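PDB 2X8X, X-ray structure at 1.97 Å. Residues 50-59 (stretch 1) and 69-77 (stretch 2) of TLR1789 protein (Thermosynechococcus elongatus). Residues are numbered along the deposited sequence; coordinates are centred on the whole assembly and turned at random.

Stretch 1, residues 50-59: TGFFADVNAV
Stretch 2 69-77: ITFVVRPYP

How do the two backbones lie? The strand through Asp-55 to Val-59 and that of residues 69-75 run antiparallel, their N-to-C directions 167° apart and their axes 4.6 Å apart at closest. Asp-55, Asn-57 and Val-59 face Arg-74, Val-72 and Thr-70 as hydrogen-bonded pairs: Asn-57 N to Val-72 O is 2.8 Å, Val-72 N to Asn-57 O 2.6 Å, Val-59 N to Thr-70 O 2.6 Å and Thr-70 N to Val-59 O 2.8 Å. Extended backbone angles, such as -132/143 at Asn-57, alternate the side chains between two faces.

What interrupts this ladder near Arg-74? A beta bulge shifts the register by one, so that Phe-53 pairs with Pro-75 (CA to CA, 4.0 Å). Ala-54 turns the corner at phi/psi -73/-25, bringing two successive amides to one carbonyl: Arg-74 O accepts Ala-54 N at 2.7 Å and, weakly, Asp-55 N at 3.4 Å. Arg-74 N returns a bond to Asp-55 O at 3.1 Å. The arginine side chain starts t, t, and its guanidinium lays one face over Ala-54, CB to NH2 3.3 Å. Asp-55 OD2 stays 4.4 Å from Arg-74 NH1, beyond a salt bridge.

Why does Tyr-76 cover the most surface? Its backbone N bonds Phe-52 O at 2.9 Å, while chi1 m (-65°) and chi2 -68° bring the ring against the corner. Ala-54 CA lies over one ring face, 3.6 Å from Tyr-76 CE1; Gly-51 O sits at the edge, 3.3 Å from Tyr-76 CE2.

Which apolar side chains meet along the strands? The Phe-53 ring (chi1 m, chi2 -80°) approaches Val-73, CE1 to CG1 3.3 Å. Val-56, Ala-58, Phe-71 and Val-73 share a face, where Ala-58 CB packs 3.7 Å from Phe-71 CE2 (chi1 m, chi2 104°).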

# COMPACT_ATOMS: atom_id res chain seq x y z
N THR A 50 7.33 -8.21 -15.83
CA THR A 50 8.64 -7.74 -15.32
C THR A 50 8.42 -6.51 -14.41
O THR A 50 9.25 -6.23 -13.58
CB THR A 50 9.60 -7.33 -16.41
OG1 THR A 50 9.00 -6.25 -17.16
CG2 THR A 50 10.03 -8.59 -17.33
N GLY A 51 7.31 -5.79 -14.62
CA GLY A 51 6.96 -4.66 -13.76
C GLY A 51 7.45 -3.31 -14.26
O GLY A 51 7.12 -2.31 -13.63
N PHE A 52 8.17 -3.29 -15.38
CA PHE A 52 8.69 -2.01 -15.93
C PHE A 52 7.78 -1.30 -16.93
O PHE A 52 8.12 -0.19 -17.39
CB PHE A 52 10.05 -2.22 -16.65
CG PHE A 52 11.18 -2.64 -15.75
CD1 PHE A 52 11.82 -1.70 -14.94
CD2 PHE A 52 11.61 -3.97 -15.73
CE1 PHE A 52 12.86 -2.07 -14.10
CE2 PHE A 52 12.68 -4.38 -14.90
CZ PHE A 52 13.32 -3.42 -14.10
N PHE A 53 6.66 -1.90 -17.33
CA PHE A 53 5.95 -1.38 -18.52
C PHE A 53 4.52 -1.04 -18.25
O PHE A 53 3.79 -1.84 -17.66
CB PHE A 53 6.06 -2.39 -19.70
CG PHE A 53 7.48 -2.75 -20.02
CD1 PHE A 53 8.28 -1.90 -20.78
CD2 PHE A 53 8.04 -3.92 -19.54
CE1 PHE A 53 9.62 -2.21 -21.04
CE2 PHE A 53 9.36 -4.24 -19.82
CZ PHE A 53 10.15 -3.42 -20.58
N ALA A 54 4.12 0.17 -18.66
CA ALA A 54 2.72 0.56 -18.55
C ALA A 54 1.84 -0.14 -19.59
O ALA A 54 0.62 -0.28 -19.39
CB ALA A 54 2.57 2.10 -18.72
N ASP A 55 2.44 -0.56 -20.71
CA ASP A 55 1.67 -1.02 -21.82
C ASP A 55 2.60 -1.86 -22.69
O ASP A 55 3.79 -1.59 -22.77
CB ASP A 55 1.09 0.15 -22.64
CG ASP A 55 -0.12 -0.27 -23.48
OD1 ASP A 55 -0.41 -1.49 -23.60
OD2 ASP A 55 -0.79 0.62 -24.04
N VAL A 56 2.07 -2.97 -23.22
CA VAL A 56 2.83 -3.94 -24.05
C VAL A 56 1.87 -4.39 -25.17
O VAL A 56 0.76 -4.89 -24.85
CB VAL A 56 3.29 -5.18 -23.25
CG1 VAL A 56 4.20 -6.10 -24.15
CG2 VAL A 56 4.07 -4.76 -21.96
N ASN A 57 2.29 -4.25 -26.44
CA ASN A 57 1.57 -4.84 -27.56
C ASN A 57 2.54 -5.60 -28.50
O ASN A 57 3.68 -5.16 -28.73
CB ASN A 57 0.93 -3.74 -28.43
CG ASN A 57 -0.23 -3.04 -27.72
OD1 ASN A 57 -1.39 -3.28 -28.08
ND2 ASN A 57 0.06 -2.17 -26.72
N ALA A 58 2.07 -6.72 -29.04
CA ALA A 58 2.82 -7.50 -30.06
C ALA A 58 2.19 -7.21 -31.44
O ALA A 58 0.96 -7.34 -31.60
CB ALA A 58 2.70 -8.94 -29.77
N VAL A 59 2.98 -6.79 -32.41
CA VAL A 59 2.40 -6.43 -33.69
C VAL A 59 3.18 -7.16 -34.84
O VAL A 59 4.40 -6.99 -34.97
CB VAL A 59 2.38 -4.91 -33.87
CG1 VAL A 59 2.02 -4.57 -35.32
CG2 VAL A 59 1.37 -4.23 -32.85
N ILE A 69 7.95 -9.75 -35.95
CA ILE A 69 7.18 -9.39 -34.73
C ILE A 69 7.82 -8.17 -34.11
O ILE A 69 9.05 -8.16 -33.80
CB ILE A 69 7.02 -10.55 -33.65
CG1 ILE A 69 6.36 -11.77 -34.31
CG2 ILE A 69 6.09 -10.07 -32.53
CD1 ILE A 69 4.97 -11.43 -34.83
N THR A 70 6.99 -7.12 -33.99
CA THR A 70 7.39 -5.95 -33.25
C THR A 70 6.66 -5.96 -31.88
O THR A 70 5.40 -5.94 -31.81
CB THR A 70 7.10 -4.60 -34.05
OG1 THR A 70 7.79 -4.64 -35.32
CG2 THR A 70 7.60 -3.40 -33.27
N PHE A 71 7.45 -5.98 -30.82
CA PHE A 71 6.93 -5.78 -29.49
C PHE A 71 6.93 -4.29 -29.13
O PHE A 71 7.98 -3.74 -28.91
CB PHE A 71 7.73 -6.61 -28.50
CG PHE A 71 7.39 -8.06 -28.57
CD1 PHE A 71 8.23 -8.98 -29.21
CD2 PHE A 71 6.18 -8.52 -28.00
CE1 PHE A 71 7.86 -10.35 -29.25
CE2 PHE A 71 5.80 -9.84 -28.04
CZ PHE A 71 6.67 -10.79 -28.65
N VAL A 72 5.76 -3.66 -29.10
CA VAL A 72 5.77 -2.22 -28.73
C VAL A 72 5.51 -2.08 -27.22
O VAL A 72 4.49 -2.52 -26.73
CB VAL A 72 4.71 -1.39 -29.50
CG1 VAL A 72 4.97 0.13 -29.32
CG2 VAL A 72 4.76 -1.74 -31.01
N VAL A 73 6.44 -1.40 -26.55
CA VAL A 73 6.52 -1.35 -25.13
C VAL A 73 6.54 0.14 -24.75
O VAL A 73 7.09 0.94 -25.51
CB VAL A 73 7.81 -2.08 -24.84
CG1 VAL A 73 8.87 -1.29 -24.16
CG2 VAL A 73 7.55 -3.51 -24.41
N ARG A 74 5.88 0.49 -23.62
CA ARG A 74 5.77 1.86 -23.10
C ARG A 74 6.14 1.70 -21.61
O ARG A 74 5.36 1.17 -20.83
CB ARG A 74 4.32 2.39 -23.26
CG ARG A 74 4.17 3.84 -22.86
CD ARG A 74 2.71 4.35 -23.12
NE ARG A 74 2.45 4.86 -21.81
CZ ARG A 74 1.46 4.55 -20.98
NH1 ARG A 74 0.41 3.82 -21.33
NH2 ARG A 74 1.55 5.08 -19.79
N PRO A 75 7.40 1.96 -21.29
CA PRO A 75 7.90 1.82 -19.96
C PRO A 75 7.24 2.86 -19.04
O PRO A 75 6.76 3.95 -19.51
CB PRO A 75 9.36 2.22 -20.10
CG PRO A 75 9.65 2.07 -21.68
CD PRO A 75 8.40 2.37 -22.29
N TYR A 76 7.26 2.56 -17.74
CA TYR A 76 6.92 3.60 -16.77
C TYR A 76 8.07 4.62 -16.89
O TYR A 76 9.11 4.26 -17.38
CB TYR A 76 6.82 3.06 -15.34
CG TYR A 76 5.69 2.07 -15.15
CD1 TYR A 76 4.34 2.48 -15.22
CD2 TYR A 76 5.94 0.73 -14.87
CE1 TYR A 76 3.27 1.57 -15.09
CE2 TYR A 76 4.90 -0.15 -14.72
CZ TYR A 76 3.55 0.28 -14.85
OH TYR A 76 2.51 -0.65 -14.69
N PRO A 77 7.86 5.89 -16.45
CA PRO A 77 8.86 6.96 -16.49
C PRO A 77 10.01 6.62 -15.56
O PRO A 77 9.86 5.77 -14.65
CB PRO A 77 8.14 8.17 -15.86
CG PRO A 77 6.68 7.81 -15.76
CD PRO A 77 6.56 6.32 -15.86
O HOH W 1 2.63 -0.60 -26.06